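Local coordinates for protein beta-1,4-exocellulase (Thermobifida fusca, PDB 4B4H) that probably cleaves cellulose as an exo-acting cellobiohydrolase of glycoside hydrolase family 6, this chain being its catalytic domain, at residues N15-W18 / S19-A23. Residues are numbered along the deposited sequence; the frame is centred on the assembly and turned at random.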
loop_
_atom_site.group_PDB
_atom_site.type_symbol
_atom_site.label_atom_id
_atom_site.label_comp_id
_atom_site.label_asym_id
_atom_site.label_seq_id
_atom_site.Cartn_x
_atom_site.Cartn_y
_atom_site.Cartn_z
ATOM N N ASN A 15 -16.778 1.714 5.806
ATOM C CA ASN A 15 -17.375 1.399 4.512
ATOM C C ASN A 15 -18.458 0.358 4.714
ATOM O O ASN A 15 -18.151 -0.783 5.083
ATOM C CB ASN A 15 -16.306 0.901 3.536
ATOM C CG ASN A 15 -16.869 0.517 2.175
ATOM O OD1 ASN A 15 -18.086 0.479 1.978
ATOM N ND2 ASN A 15 -15.986 0.213 1.234
ATOM N N PRO A 16 -19.735 0.746 4.493
ATOM C CA PRO A 16 -20.838 -0.168 4.793
ATOM C C PRO A 16 -20.757 -1.441 3.955
ATOM O O PRO A 16 -21.080 -2.517 4.444
ATOM C CB PRO A 16 -22.090 0.624 4.386
ATOM C CG PRO A 16 -21.647 2.037 4.203
ATOM C CD PRO A 16 -20.205 1.961 3.802
ATOM N N VAL A 17 -20.309 -1.302 2.707
ATOM C CA VAL A 17 -20.122 -2.439 1.809
ATOM C C VAL A 17 -19.152 -3.458 2.427
ATOM O O VAL A 17 -19.511 -4.624 2.644
ATOM C CB VAL A 17 -19.619 -1.982 0.413
ATOM C CG1 VAL A 17 -19.519 -3.160 -0.548
ATOM C CG2 VAL A 17 -20.540 -0.923 -0.170
ATOM N N TRP A 18 -17.924 -3.019 2.714
ATOM C CA TRP A 18 -16.933 -3.893 3.345
ATOM C C TRP A 18 -17.411 -4.445 4.664
ATOM O O TRP A 18 -17.278 -5.641 4.939
ATOM C CB TRP A 18 -15.587 -3.182 3.525
ATOM C CG TRP A 18 -14.595 -4.062 4.256
ATOM C CD1 TRP A 18 -13.831 -5.100 3.734
ATOM C CD2 TRP A 18 -14.296 -4.065 5.697
ATOM N NE1 TRP A 18 -13.089 -5.715 4.722
ATOM C CE2 TRP A 18 -13.320 -5.136 5.914
ATOM C CE3 TRP A 18 -14.715 -3.308 6.781
ATOM C CZ2 TRP A 18 -12.807 -5.416 7.163
ATOM C CZ3 TRP A 18 -14.187 -3.604 8.043
ATOM C CH2 TRP A 18 -13.250 -4.625 8.224
ATOM N N SER A 19 -17.973 -3.576 5.501
ATOM C CA SER A 19 -18.424 -3.979 6.826
ATOM C C SER A 19 -19.385 -5.176 6.796
ATOM O O SER A 19 -19.314 -6.048 7.674
ATOM C CB SER A 19 -19.076 -2.804 7.560
ATOM O OG SER A 19 -19.445 -3.196 8.872
ATOM N N ALA A 20 -20.271 -5.200 5.798
ATOM C CA ALA A 20 -21.295 -6.236 5.691
ATOM C C ALA A 20 -20.705 -7.607 5.358
ATOM O O ALA A 20 -21.244 -8.631 5.769
ATOM C CB ALA A 20 -22.356 -5.842 4.671
ATOM N N LYS A 21 -19.585 -7.626 4.637
ATOM C CA LYS A 21 -18.906 -8.890 4.330
ATOM C C LYS A 21 -18.080 -9.411 5.508
ATOM O O LYS A 21 -17.952 -10.621 5.691
ATOM C CB LYS A 21 -18.021 -8.746 3.091
ATOM C CG LYS A 21 -18.761 -8.263 1.864
ATOM C CD LYS A 21 -17.797 -8.001 0.724
ATOM C CE LYS A 21 -18.518 -8.131 -0.606
ATOM N NZ LYS A 21 -19.505 -7.038 -0.825
ATOM N N ALA A 22 -17.527 -8.490 6.297
ATOM C CA ALA A 22 -16.718 -8.826 7.461
ATOM C C ALA A 22 -17.590 -9.383 8.586
ATOM O O ALA A 22 -17.288 -10.450 9.140
ATOM C CB ALA A 22 -15.944 -7.600 7.933
ATOM N N ALA A 23 -18.684 -8.676 8.883
ATOM C CA ALA A 23 -19.627 -9.081 9.935
ATOM C C ALA A 23 -20.312 -10.414 9.638
ATOM O O ALA A 23 -20.776 -11.085 10.563
ATOM C CB ALA A 23 -20.672 -7.994 10.177
HETATM O O HOH W 1 -21.832 -5.777 1.267
#
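Ala22 sits with its methyl over one face of the Trp18 indole, CB lying 4.0 Å from the centroid of the six-membered ring and 15° off its normal, a CH-pi contact. The methyl sits off the ring's middle, nearest CZ2 of Trp18, while the backbone around Ser19 N passes obliquely by the CE3 side. Trp18 carries CG anti to its own backbone nitrogen (chi1 176°), which carries the indole forward along the helix, beside the following turn, where Ala22 meets it. At the ring's polar edge NE1 is hydrogen-bonded to the carbonyl of Pro355, and the side chain also packs on Pro354, contacts that probably restrict its rotation. Replacing the indole with an alanine side chain is likely to leave the Ala22 methyl without its aromatic partner and the Pro355 carbonyl without the indole N-H. The same residues are tied through the backbone, Ala22 N donating to Trp18 O at 3.2 Å. One turn earlier Ser19 N reaches Asn15 O at 2.8 Å; the Ser19 hydroxyl instead binds Ala32 O. On another side of the helix Lys21 runs alongside Val17, its NZ 3.9 Å from CG1 of Val17. A water donates to Val17 O at 2.9 Å and weakly accepts from Lys21 NZ, linking successive turns. Asn15 begins the helix as its N-cap: OD1 takes a weak bond from Val17 N, at 2.9 Å. Helix 16-24 thus opens with a side-chain cap and an i to i+4 aromatic-alanine pair, and the side chain of Trp18 lies about 4 Å from that of Glu357, predicted to bind substrate in the family 6 catalytic domain.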